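Local coordinates for putative oxidoreductase with NAD(P)-binding Rossmann-fold domain (Clostridium difficile, PDB 3UUW), which probably works as a dehydrogenase of the Gfo/Idh/MocA family, binding a nicotinamide dinucleotide through its Rossmann-fold domain, at residues 68-72 with 273-277; 98-103 with 297-301; 155-160 with 195-199; 167-172 with 214-218; 178-183 with 207-212. All blocks are in the same frame, centred on the assembly; numbering follows the deposited sequence. Where two conformers were deposited one is given.

Contact 1: 68-72 with 273-277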
# COMPACT_ATOMS: atom_id res chain seq x y z
N ASP A 68 3.55 -40.96 23.90
CA ASP A 68 3.51 -41.61 22.60
C ASP A 68 4.31 -40.78 21.58
O ASP A 68 4.77 -41.30 20.56
CB ASP A 68 2.07 -41.76 22.10
CG ASP A 68 1.21 -42.57 23.03
OD1 ASP A 68 1.61 -43.72 23.33
OD2 ASP A 68 0.12 -42.09 23.45
N CYS A 69 4.47 -39.49 21.87
CA CYS A 69 5.17 -38.58 20.97
C CYS A 69 5.76 -37.40 21.74
O CYS A 69 5.31 -37.07 22.84
CB CYS A 69 4.24 -38.09 19.87
SG CYS A 69 2.89 -36.99 20.42
N ILE A 70 6.76 -36.78 21.13
CA ILE A 70 7.49 -35.68 21.72
C ILE A 70 7.70 -34.57 20.69
O ILE A 70 8.07 -34.85 19.54
CB ILE A 70 8.88 -36.13 22.19
CG1 ILE A 70 8.77 -37.21 23.30
CG2 ILE A 70 9.75 -34.94 22.66
CD1 ILE A 70 8.40 -36.70 24.65
N PHE A 71 7.47 -33.34 21.13
CA PHE A 71 7.88 -32.12 20.41
C PHE A 71 9.23 -31.72 21.03
O PHE A 71 9.33 -31.48 22.24
CB PHE A 71 6.84 -30.99 20.57
CG PHE A 71 5.68 -31.10 19.64
CD1 PHE A 71 4.66 -31.99 19.88
CD2 PHE A 71 5.59 -30.28 18.53
CE1 PHE A 71 3.59 -32.09 19.02
CE2 PHE A 71 4.52 -30.38 17.66
CZ PHE A 71 3.53 -31.28 17.90
N LEU A 72 10.26 -31.73 20.19
CA LEU A 72 11.63 -31.44 20.59
C LEU A 72 12.10 -30.10 20.03
O LEU A 72 12.18 -29.90 18.81
CB LEU A 72 12.54 -32.57 20.08
CG LEU A 72 14.01 -32.40 20.33
CD1 LEU A 72 14.32 -32.37 21.82
CD2 LEU A 72 14.76 -33.55 19.65
N SER A 273 1.77 -28.55 13.57
CA SER A 273 1.75 -29.26 14.85
C SER A 273 0.52 -30.18 14.90
O SER A 273 0.60 -31.35 15.32
CB SER A 273 1.82 -28.28 16.02
OG SER A 273 3.01 -27.47 15.95
N ASN A 274 -0.64 -29.67 14.48
CA ASN A 274 -1.85 -30.47 14.48
C ASN A 274 -1.79 -31.62 13.49
O ASN A 274 -2.33 -32.70 13.73
CB ASN A 274 -3.08 -29.61 14.27
CG ASN A 274 -3.38 -28.72 15.48
OD1 ASN A 274 -3.04 -29.05 16.61
ND2 ASN A 274 -4.05 -27.60 15.24
N HIS A 275 -1.14 -31.41 12.35
CA HIS A 275 -0.96 -32.44 11.38
C HIS A 275 -0.10 -33.57 11.94
O HIS A 275 -0.41 -34.73 11.74
CB HIS A 275 -0.33 -31.87 10.11
CG HIS A 275 -0.25 -32.86 8.99
ND1 HIS A 275 -1.36 -33.52 8.51
CD2 HIS A 275 0.81 -33.33 8.30
CE1 HIS A 275 -0.99 -34.33 7.53
NE2 HIS A 275 0.32 -34.23 7.38
N PHE A 276 0.99 -33.23 12.63
CA PHE A 276 1.83 -34.23 13.29
C PHE A 276 0.99 -35.16 14.16
O PHE A 276 1.11 -36.38 14.09
CB PHE A 276 2.94 -33.55 14.13
CG PHE A 276 3.83 -34.49 14.89
CD1 PHE A 276 4.77 -35.29 14.23
CD2 PHE A 276 3.74 -34.58 16.27
CE1 PHE A 276 5.60 -36.17 14.94
CE2 PHE A 276 4.58 -35.44 16.98
CZ PHE A 276 5.50 -36.23 16.31
N ILE A 277 0.13 -34.57 14.98
CA ILE A 277 -0.74 -35.36 15.85
C ILE A 277 -1.76 -36.18 15.05
O ILE A 277 -1.97 -37.35 15.34
CB ILE A 277 -1.46 -34.45 16.85
CG1 ILE A 277 -0.47 -33.74 17.76
CG2 ILE A 277 -2.50 -35.21 17.68
CD1 ILE A 277 0.31 -34.66 18.71
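Phe71 and Phe276 meet as an offset edge-to-face pair, the edge of Phe276 directed at the face of Phe71, with ring centroids 5.2 Å apart and planes 78° from each other. CD2 of Phe276 lies 3.7 Å from both CZ and CE1 of Phe71. Two neighbours extend this apolar core: CE2 of Phe276 lies 3.9 Å from CB of Cys69, and CD1 of Ile277 sits 3.9 Å from SG of Cys69 while also facing the edge of the Phe71 ring. With its CG anti to the backbone N (chi1 178°), Phe276 extends from the helix toward the strand and fits between Cys69 and Phe71. Ser273, one turn earlier, lays CB and OG alongside CE2 of Phe71, but its hydroxyl is hydrogen-bonded to the carbonyl of Phe269 within helix 269-281. Farther out, Tyr94 and Met9 on the neighbouring parallel strands touch Phe71, as does Leu26 of helix 16-26. Strand 69-72 and helix 273-277 run nearly antiparallel, their axes at 157° and 10.9 Å apart. Since every residue that touches is buried and the side chains meet mainly through carbon and sulfur, the helix is held against the central Rossmann strand by dispersion and aromatic edge-to-face attraction.

Contact 2: 98-103 with 297-301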
# COMPACT_ATOMS: atom_id res chain seq x y z
N PRO A 98 17.30 -27.84 11.64
CA PRO A 98 17.39 -29.00 10.75
C PRO A 98 17.29 -30.28 11.59
O PRO A 98 17.43 -30.23 12.82
CB PRO A 98 18.78 -28.85 10.16
CG PRO A 98 19.57 -28.31 11.27
CD PRO A 98 18.64 -27.35 12.00
N LEU A 99 17.07 -31.41 10.95
CA LEU A 99 16.92 -32.69 11.66
C LEU A 99 18.11 -32.93 12.59
O LEU A 99 17.94 -33.10 13.80
CB LEU A 99 16.81 -33.81 10.64
CG LEU A 99 16.67 -35.24 11.16
CD1 LEU A 99 15.64 -35.33 12.29
CD2 LEU A 99 16.30 -36.20 10.03
N ALA A 100 19.31 -32.93 12.03
CA ALA A 100 20.52 -33.10 12.82
C ALA A 100 21.64 -32.19 12.30
O ALA A 100 21.50 -31.54 11.26
CB ALA A 100 20.93 -34.58 12.83
N SER A 101 22.76 -32.13 13.02
CA SER A 101 23.86 -31.27 12.59
C SER A 101 24.36 -31.57 11.17
O SER A 101 24.81 -30.67 10.44
CB SER A 101 25.01 -31.40 13.59
OG SER A 101 24.58 -31.00 14.88
N THR A 102 24.34 -32.84 10.79
CA THR A 102 24.75 -33.25 9.45
C THR A 102 23.65 -34.08 8.78
O THR A 102 22.82 -34.67 9.45
CB THR A 102 26.04 -34.12 9.47
OG1 THR A 102 25.76 -35.43 9.97
CG2 THR A 102 27.16 -33.46 10.30
N VAL A 103 23.63 -34.09 7.46
CA VAL A 103 22.67 -34.90 6.72
C VAL A 103 22.88 -36.40 7.02
O VAL A 103 21.92 -37.15 7.17
CB VAL A 103 22.76 -34.64 5.22
CG1 VAL A 103 21.94 -35.67 4.44
CG2 VAL A 103 22.30 -33.21 4.91
N GLN A 297 18.64 -29.38 3.43
CA GLN A 297 19.92 -29.43 4.13
C GLN A 297 21.04 -30.01 3.26
O GLN A 297 22.17 -29.53 3.29
CB GLN A 297 19.79 -30.21 5.42
CG GLN A 297 20.99 -30.05 6.34
CD GLN A 297 20.81 -30.82 7.63
OE1 GLN A 297 19.79 -31.49 7.82
NE2 GLN A 297 21.81 -30.75 8.51
N ARG A 298 20.70 -31.02 2.48
CA ARG A 298 21.64 -31.66 1.57
C ARG A 298 22.13 -30.64 0.55
O ARG A 298 23.33 -30.56 0.28
CB ARG A 298 20.97 -32.85 0.87
CG ARG A 298 21.89 -33.71 0.10
CD ARG A 298 21.11 -34.76 -0.72
NE ARG A 298 20.37 -35.68 0.12
CZ ARG A 298 20.91 -36.67 0.85
NH1 ARG A 298 22.22 -36.88 0.86
NH2 ARG A 298 20.12 -37.45 1.58
N LEU A 299 21.23 -29.81 0.03
CA LEU A 299 21.62 -28.81 -0.93
C LEU A 299 22.54 -27.80 -0.26
O LEU A 299 23.56 -27.39 -0.83
CB LEU A 299 20.39 -28.14 -1.53
CG LEU A 299 20.60 -27.08 -2.60
CD1 LEU A 299 21.58 -27.58 -3.65
CD2 LEU A 299 19.26 -26.73 -3.22
N LEU A 300 22.22 -27.41 0.96
CA LEU A 300 23.06 -26.46 1.71
C LEU A 300 24.45 -27.00 2.04
O LEU A 300 25.43 -26.25 2.01
CB LEU A 300 22.35 -25.99 2.98
CG LEU A 300 21.13 -25.11 2.73
CD1 LEU A 300 20.39 -24.82 4.02
CD2 LEU A 300 21.55 -23.82 2.05
N GLU A 301 24.55 -28.30 2.34
CA GLU A 301 25.86 -28.91 2.59
C GLU A 301 26.72 -28.85 1.34
O GLU A 301 27.92 -28.60 1.41
CB GLU A 301 25.70 -30.35 3.11
CG GLU A 301 25.28 -30.42 4.57
CD GLU A 301 25.49 -31.82 5.22
OE1 GLU A 301 25.97 -32.77 4.56
OE2 GLU A 301 25.20 -31.94 6.42
O HOH W 1 16.99 -31.00 8.00
O HOH W 2 20.04 -33.83 9.28
O HOH W 3 24.52 -29.75 7.83
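Val103 and Arg298 mark the nearest approach of the two backbones, their CA atoms 6.2 Å apart where the loop 98-103, which starts with a cis peptide bond before Pro98, runs into helix 103-116. Thr102 is the N-cap of that helix, and its OG1 accepts from Gln105 N. From helix 295-305, Glu301 reaches across so that OE2 receives the N-H of Val103 at 2.9 Å, from above the carboxylate plane. Gln297 sends its amide farther into the loop: CG is anti to the backbone N (chi1 -168°) and the chain beyond is extended, which brings NE2 to 2.9 Å from Ala100 O with an N-H...O angle of 158°. OE1 of the same amide lies near Pro98 CB and accepts a hydrogen bond from a water to which Leu99 N donates. Another water joins Ser101 O, Gln297 NE2 and Glu301 OE2. Between these polar groups, Val103 sets CG2 3.5 Å from Glu301 CD and CG1 over one face of the Arg298 guanidinium, whose NH2 forms salt bridges with Glu107 and Glu291. Bound through both amide ends, Gln297 is fixed in rotation, and the carboxylate placed at the first turn of helix 103-116 would be expected to interact favourably with that helix's dipole.

Contact 3: 155-160 with 195-199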
# COMPACT_ATOMS: atom_id res chain seq x y z
N LEU A 155 23.17 -9.47 11.60
CA LEU A 155 24.56 -9.83 11.34
C LEU A 155 25.23 -10.09 12.68
O LEU A 155 25.37 -9.18 13.50
CB LEU A 155 25.24 -8.67 10.59
CG LEU A 155 26.51 -8.89 9.79
CD1 LEU A 155 26.26 -9.89 8.68
CD2 LEU A 155 27.00 -7.57 9.21
N ARG A 156 25.63 -11.35 12.90
CA ARG A 156 26.21 -11.77 14.18
C ARG A 156 27.51 -12.55 14.00
O ARG A 156 27.88 -12.91 12.87
CB ARG A 156 25.18 -12.60 14.96
CG ARG A 156 23.85 -11.87 15.19
CD ARG A 156 24.03 -10.62 16.06
NE ARG A 156 23.99 -10.95 17.49
CZ ARG A 156 22.99 -10.64 18.32
NH1 ARG A 156 21.94 -9.95 17.89
NH2 ARG A 156 23.07 -11.00 19.60
N ASN A 157 28.19 -12.84 15.10
CA ASN A 157 29.47 -13.53 15.02
C ASN A 157 29.34 -15.05 15.16
O ASN A 157 29.75 -15.64 16.15
CB ASN A 157 30.47 -12.96 16.03
CG ASN A 157 31.91 -13.31 15.68
OD1 ASN A 157 32.21 -13.73 14.56
ND2 ASN A 157 32.82 -13.11 16.64
N VAL A 158 28.76 -15.66 14.14
CA VAL A 158 28.68 -17.11 14.04
C VAL A 158 29.11 -17.42 12.62
O VAL A 158 28.87 -16.63 11.71
CB VAL A 158 27.27 -17.63 14.29
CG1 VAL A 158 27.31 -19.15 14.47
CG2 VAL A 158 26.66 -16.97 15.52
N ARG A 159 29.79 -18.54 12.42
CA ARG A 159 30.26 -18.87 11.08
C ARG A 159 29.06 -18.98 10.13
O ARG A 159 27.97 -19.40 10.52
CB ARG A 159 31.11 -20.14 11.08
CG ARG A 159 31.94 -20.28 9.83
CD ARG A 159 32.89 -21.46 9.89
NE ARG A 159 33.65 -21.54 8.64
CZ ARG A 159 34.58 -22.44 8.36
NH1 ARG A 159 34.92 -23.37 9.24
NH2 ARG A 159 35.20 -22.39 7.18
N PHE A 160 29.27 -18.58 8.88
CA PHE A 160 28.17 -18.53 7.89
C PHE A 160 27.41 -19.85 7.73
O PHE A 160 26.21 -19.84 7.49
CB PHE A 160 28.71 -18.06 6.54
CG PHE A 160 29.48 -19.13 5.82
CD1 PHE A 160 30.81 -19.37 6.13
CD2 PHE A 160 28.87 -19.89 4.84
CE1 PHE A 160 31.52 -20.36 5.47
CE2 PHE A 160 29.57 -20.88 4.17
CZ PHE A 160 30.90 -21.12 4.49
N ASN A 195 35.61 -12.21 9.00
CA ASN A 195 35.57 -13.29 9.99
C ASN A 195 34.61 -14.43 9.62
O ASN A 195 34.22 -15.20 10.49
CB ASN A 195 35.20 -12.73 11.38
CG ASN A 195 36.33 -11.92 11.99
OD1 ASN A 195 37.50 -12.13 11.70
ND2 ASN A 195 35.97 -10.98 12.86
N LYS A 196 34.25 -14.52 8.34
CA LYS A 196 33.40 -15.61 7.82
C LYS A 196 31.95 -15.65 8.32
O LYS A 196 31.32 -16.72 8.32
CB LYS A 196 34.08 -16.98 8.02
CG LYS A 196 34.96 -17.43 6.86
CD LYS A 196 35.94 -16.37 6.44
CE LYS A 196 36.83 -16.86 5.32
NZ LYS A 196 37.78 -15.80 4.90
N ASN A 197 31.41 -14.49 8.70
CA ASN A 197 30.00 -14.39 9.06
C ASN A 197 29.19 -14.11 7.78
O ASN A 197 29.69 -13.42 6.88
CB ASN A 197 29.77 -13.27 10.06
CG ASN A 197 30.76 -13.29 11.20
OD1 ASN A 197 31.47 -12.32 11.42
ND2 ASN A 197 30.86 -14.41 11.91
N LEU A 198 27.96 -14.62 7.70
CA LEU A 198 27.11 -14.40 6.53
C LEU A 198 26.58 -12.98 6.45
O LEU A 198 25.96 -12.48 7.40
CB LEU A 198 25.90 -15.35 6.57
CG LEU A 198 24.93 -15.25 5.37
CD1 LEU A 198 25.64 -15.61 4.08
CD2 LEU A 198 23.72 -16.15 5.58
N ILE A 199 26.81 -12.34 5.31
CA ILE A 199 26.21 -11.03 5.00
C ILE A 199 25.02 -11.22 4.05
O ILE A 199 23.89 -10.80 4.33
CB ILE A 199 27.20 -10.06 4.31
CG1 ILE A 199 28.41 -9.75 5.20
CG2 ILE A 199 26.47 -8.75 3.92
CD1 ILE A 199 29.51 -9.03 4.47
O HOH W 4 26.88 -15.86 10.08
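Asn197 reaches the loop 155-160 with CG anti to its own carbonyl carbon (chi1 -47°), while Asn157 carries its CG opposite the backbone N (chi1 -161°); together these torsions let the two amides meet with their planes nearly perpendicular, 88° apart. ND2 of Asn197 then gives one hydrogen bond to OD1 of Asn157 at 3.1 Å, lying in that carbonyl's plane on a lone pair. It gives a second to Val158 O at 3.0 Å, the straighter of the two at the hydrogen, although this donor stands well above the carbonyl plane. The other end of the amide is also engaged, since OD1 of Asn197 is hydrogen-bonded to Thr193 OG1. Asn157 itself is the centre of an inverse gamma turn. Beside it, Arg156 O lies 3.4 Å from CG of Asn197. Val158 O additionally accepts from a water that Leu198 N donates to. Where helix 160-179 begins, Phe160 N donates to Lys196 O at 2.8 Å in the carbonyl plane, and the same oxygen lies at the edge of the Phe160 ring. CB of Phe160 packs 3.9 Å from CB of Leu198, an apolar part of the contact. The buried Asn197 amide thus uses both N-H groups and its oxygen, so its orientation is defined and it ties the turn to the start of strand 198-206 despite the exposed residues around it.

Contact 4: 167-172 with 214-218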
# COMPACT_ATOMS: atom_id res chain seq x y z
N ASP A 167 18.75 -20.81 9.15
CA ASP A 167 17.77 -19.86 8.65
C ASP A 167 17.56 -19.87 7.14
O ASP A 167 16.43 -19.91 6.67
CB ASP A 167 18.11 -18.45 9.11
CG ASP A 167 16.90 -17.52 9.08
OD1 ASP A 167 15.77 -17.97 8.77
OD2 ASP A 167 17.08 -16.32 9.38
N TYR A 168 18.64 -19.87 6.35
CA TYR A 168 18.49 -19.93 4.90
C TYR A 168 17.79 -21.22 4.48
O TYR A 168 17.17 -21.27 3.41
CB TYR A 168 19.83 -19.84 4.21
CG TYR A 168 19.81 -19.60 2.71
CD1 TYR A 168 19.09 -18.54 2.14
CD2 TYR A 168 20.59 -20.36 1.88
CE1 TYR A 168 19.12 -18.30 0.75
CE2 TYR A 168 20.63 -20.14 0.48
CZ TYR A 168 19.91 -19.09 -0.07
OH TYR A 168 19.98 -18.87 -1.43
N ILE A 169 17.85 -22.23 5.34
CA ILE A 169 17.21 -23.51 5.06
C ILE A 169 15.71 -23.32 4.83
O ILE A 169 15.11 -24.07 4.05
CB ILE A 169 17.48 -24.55 6.20
CG1 ILE A 169 17.13 -25.97 5.75
CG2 ILE A 169 16.71 -24.17 7.48
CD1 ILE A 169 17.60 -27.03 6.74
N HIS A 170 15.10 -22.35 5.51
CA HIS A 170 13.68 -22.08 5.29
C HIS A 170 13.39 -21.60 3.88
O HIS A 170 12.38 -21.99 3.29
CB HIS A 170 13.14 -21.04 6.27
CG HIS A 170 12.93 -21.56 7.65
ND1 HIS A 170 12.05 -22.59 7.93
CD2 HIS A 170 13.44 -21.16 8.83
CE1 HIS A 170 12.06 -22.82 9.23
NE2 HIS A 170 12.88 -21.96 9.81
N VAL A 171 14.28 -20.77 3.35
CA VAL A 171 14.15 -20.26 1.99
C VAL A 171 14.29 -21.40 0.96
O VAL A 171 13.45 -21.57 0.05
CB VAL A 171 15.17 -19.11 1.75
CG1 VAL A 171 15.10 -18.62 0.30
CG2 VAL A 171 14.90 -17.94 2.70
N ILE A 172 15.35 -22.19 1.13
CA ILE A 172 15.63 -23.34 0.24
C ILE A 172 14.52 -24.37 0.34
O ILE A 172 14.03 -24.85 -0.67
CB ILE A 172 16.99 -23.96 0.55
CG1 ILE A 172 18.10 -22.94 0.27
CG2 ILE A 172 17.24 -25.26 -0.27
CD1 ILE A 172 18.07 -22.31 -1.14
N THR A 214 16.38 -17.31 -4.96
CA THR A 214 16.36 -17.25 -3.50
C THR A 214 17.36 -16.25 -3.02
O THR A 214 18.43 -16.14 -3.59
CB THR A 214 16.72 -18.62 -2.88
OG1 THR A 214 18.02 -19.05 -3.32
CG2 THR A 214 15.68 -19.67 -3.29
N SER A 215 17.00 -15.50 -1.98
CA SER A 215 17.86 -14.41 -1.47
C SER A 215 17.69 -14.10 0.02
O SER A 215 16.58 -14.04 0.53
CB SER A 215 17.56 -13.14 -2.28
OG SER A 215 18.28 -12.01 -1.82
N MET A 216 18.81 -13.85 0.70
CA MET A 216 18.80 -13.54 2.12
C MET A 216 19.92 -12.53 2.46
O MET A 216 21.11 -12.82 2.35
CB MET A 216 18.97 -14.84 2.95
CG MET A 216 19.34 -14.59 4.43
SD MET A 216 19.31 -16.09 5.45
CE MET A 216 17.53 -16.38 5.55
N HIS A 217 19.51 -11.33 2.89
CA HIS A 217 20.43 -10.28 3.31
C HIS A 217 20.24 -10.11 4.81
O HIS A 217 19.15 -9.77 5.29
CB HIS A 217 20.15 -8.98 2.58
CG HIS A 217 21.16 -7.92 2.82
ND1 HIS A 217 20.89 -6.58 2.62
CD2 HIS A 217 22.45 -7.99 3.23
CE1 HIS A 217 21.97 -5.87 2.91
NE2 HIS A 217 22.93 -6.70 3.28
N ARG A 218 21.31 -10.36 5.54
CA ARG A 218 21.32 -10.32 7.00
C ARG A 218 21.51 -8.93 7.57
O ARG A 218 21.34 -8.74 8.79
CB ARG A 218 22.45 -11.21 7.52
CG ARG A 218 22.42 -12.63 6.98
CD ARG A 218 21.20 -13.42 7.44
NE ARG A 218 21.18 -13.60 8.89
CZ ARG A 218 20.25 -14.29 9.55
NH1 ARG A 218 19.27 -14.90 8.88
NH2 ARG A 218 20.31 -14.39 10.87
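Arg218 and Asp167 form the charged end of the contact, a salt bridge in which NH1 donates to OD2 at 2.7 Å. The bond lies in the guanidinium plane and reaches the anti side of the carboxylate, the two planes standing 90° apart; Lys149 forms a salt bridge with the other oxygen, OD1. The same NH1 makes a weak hydrogen bond to SD of Met216. At the other end, the hydroxyls of Tyr168 and Thr214 are hydrogen-bonded at 2.7 Å, and Tyr168 OH also bonds to His203 ND1. Apolar packing fills the middle. Met216 extends from the strand with CG anti to the backbone N (chi1 165°) and then bends at its last torsion, setting CE 3.7 Å from CA of Tyr168. Its SD makes an oblique Met-aromatic contact, 5.3 Å from the Tyr168 ring centroid, and CB lies 3.8 Å from CD1 of Tyr168. CG1 of Val171 rests 3.6 Å from CB of Thr214. Helix and strand run nearly antiparallel, at 156° with axes 8.8 Å apart: helix 160-179 packs against one face of the mixed sheet, the alpha-beta layering of the C-terminal domain in Gfo/Idh/MocA oxidoreductases.

Contact 5: 178-183 with 207-212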
# COMPACT_ATOMS: atom_id res chain seq x y z
N LEU A 178 7.88 -25.60 -3.48
CA LEU A 178 7.18 -24.93 -4.59
C LEU A 178 7.61 -25.44 -5.96
O LEU A 178 6.79 -25.49 -6.89
CB LEU A 178 7.41 -23.42 -4.54
CG LEU A 178 6.70 -22.67 -3.43
CD1 LEU A 178 7.23 -21.22 -3.36
CD2 LEU A 178 5.16 -22.70 -3.60
N ALA A 179 8.88 -25.81 -6.11
CA ALA A 179 9.36 -26.29 -7.40
C ALA A 179 8.61 -27.56 -7.77
O ALA A 179 8.20 -27.72 -8.90
CB ALA A 179 10.85 -26.57 -7.36
N ASN A 180 8.46 -28.46 -6.80
CA ASN A 180 7.84 -29.76 -7.03
C ASN A 180 8.44 -30.47 -8.26
O ASN A 180 7.77 -31.23 -8.94
CB ASN A 180 6.32 -29.63 -7.16
CG ASN A 180 5.62 -30.96 -6.98
OD1 ASN A 180 6.03 -31.79 -6.16
ND2 ASN A 180 4.55 -31.17 -7.75
N GLU A 181 9.71 -30.18 -8.52
CA GLU A 181 10.46 -30.82 -9.61
C GLU A 181 11.92 -30.70 -9.24
O GLU A 181 12.27 -29.90 -8.38
CB GLU A 181 10.18 -30.15 -10.98
CG GLU A 181 10.69 -28.70 -11.14
CD GLU A 181 10.48 -28.15 -12.56
OE1 GLU A 181 10.62 -26.91 -12.78
OE2 GLU A 181 10.17 -28.95 -13.47
N ASP A 182 12.77 -31.49 -9.89
CA ASP A 182 14.20 -31.44 -9.61
C ASP A 182 14.76 -30.10 -10.05
O ASP A 182 14.34 -29.54 -11.07
CB ASP A 182 14.94 -32.55 -10.37
CG ASP A 182 14.53 -33.95 -9.93
OD1 ASP A 182 14.17 -34.13 -8.75
OD2 ASP A 182 14.58 -34.87 -10.77
N VAL A 183 15.71 -29.58 -9.29
CA VAL A 183 16.35 -28.33 -9.64
C VAL A 183 17.86 -28.44 -9.49
O VAL A 183 18.37 -29.32 -8.80
CB VAL A 183 15.81 -27.15 -8.78
CG1 VAL A 183 14.32 -26.98 -8.99
CG2 VAL A 183 16.15 -27.36 -7.31
N GLY A 207 14.83 -25.31 -12.84
CA GLY A 207 14.02 -26.52 -13.15
C GLY A 207 13.72 -26.56 -14.63
O GLY A 207 14.05 -25.62 -15.34
N LYS A 208 13.09 -27.63 -15.10
CA LYS A 208 12.73 -27.74 -16.51
C LYS A 208 11.80 -26.63 -16.97
O LYS A 208 11.94 -26.10 -18.07
CB LYS A 208 11.99 -29.06 -16.80
CG LYS A 208 12.87 -30.26 -17.08
CD LYS A 208 12.02 -31.47 -17.47
CE LYS A 208 12.85 -32.61 -18.04
NZ LYS A 208 11.98 -33.74 -18.50
N ASN A 209 10.86 -26.27 -16.10
CA ASN A 209 9.77 -25.34 -16.45
C ASN A 209 9.98 -23.90 -15.99
O ASN A 209 9.42 -22.97 -16.59
CB ASN A 209 8.46 -25.89 -15.87
CG ASN A 209 8.12 -27.28 -16.37
OD1 ASN A 209 8.18 -27.55 -17.58
ND2 ASN A 209 7.77 -28.18 -15.46
N PHE A 210 10.74 -23.72 -14.93
CA PHE A 210 11.00 -22.38 -14.40
C PHE A 210 12.14 -22.43 -13.39
O PHE A 210 12.56 -23.51 -12.96
CB PHE A 210 9.74 -21.77 -13.77
CG PHE A 210 9.14 -22.60 -12.65
CD1 PHE A 210 9.55 -22.42 -11.34
CD2 PHE A 210 8.14 -23.53 -12.92
CE1 PHE A 210 8.98 -23.17 -10.29
CE2 PHE A 210 7.57 -24.28 -11.87
CZ PHE A 210 8.00 -24.09 -10.57
N SER A 211 12.61 -21.26 -13.00
CA SER A 211 13.67 -21.15 -12.01
C SER A 211 13.16 -20.45 -10.75
O SER A 211 12.17 -19.71 -10.79
CB SER A 211 14.83 -20.32 -12.55
OG SER A 211 15.41 -20.97 -13.68
N ILE A 212 13.84 -20.71 -9.64
CA ILE A 212 13.54 -20.05 -8.39
C ILE A 212 14.75 -19.22 -8.01
O ILE A 212 15.88 -19.70 -8.08
CB ILE A 212 13.25 -21.02 -7.23
CG1 ILE A 212 12.10 -21.97 -7.57
CG2 ILE A 212 12.93 -20.23 -5.97
CD1 ILE A 212 12.52 -23.23 -8.31
O HOH W 5 13.39 -30.24 -13.33
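Phe210 and Ala179 meet on the close-packed side of this contact, where CZ of the Phe210 ring comes 4.0 Å from Ala179 O. The carbonyl of Leu178 lies at the edge of the same ring, and outside the two segments the ring touches Ile142 and Ile145 of strand 142-150. Ile212 adds its CD1, 3.9 Å from CB of Ala179 in one of the two conformers deposited for the isoleucine. Here helix 160-179 ends, Asn180 being the first residue to leave helical geometry, with a positive phi, and the chain turns toward Val183, whose CA is 4.6 Å from CA of Gly207. The other side is polar and partly exposed. Glu181 projects across with CG between its backbone N and carbonyl carbon (chi1 67°) and an extended chain beyond, which places the carboxylate over the turn 207-210. OE1 of Glu181 accepts from Asn209 N in a long, weak hydrogen bond of 3.4 Å, and stands above one face of the Phe210 ring, offset toward the rim. The same OE1 is 3.4 Å from Gly207 CA. A water accepts from Lys208 N and lies unusually close to Asp182 O. The turn itself is closed by Gly207 N giving a hydrogen bond to Phe210 O. Apolar groups and an aromatic ring therefore carry the buried half, whereas the Glu181 carboxylate has one long, weak bond across the contact, from Asn209 N, so the polar side is held weakly compared with the packed side.

How the contacts relate
Contacts 1 and 2 span the chain, each joining the Rossmann region to a helix near the C-terminus, 269-281 and then 295-305; their segments alternate in sequence and their centres lie 21 Å apart. Contacts 3, 4 and 5 are nested within the loops these two close, inside the C-terminal domain, with contact 1 on the opposite side of the chain's centre from all three. Contacts 4 and 5, centres 17 Å apart, share helix 160-179 and strand 211-217. Contact 3 meets contact 4 through neighbouring strands 198-206 and 211-217. Leu300 packs on Tyr168 and Ile169, so helix 295-305, which also carries contact 2, packs against helix 160-179 and physically joins the two domains.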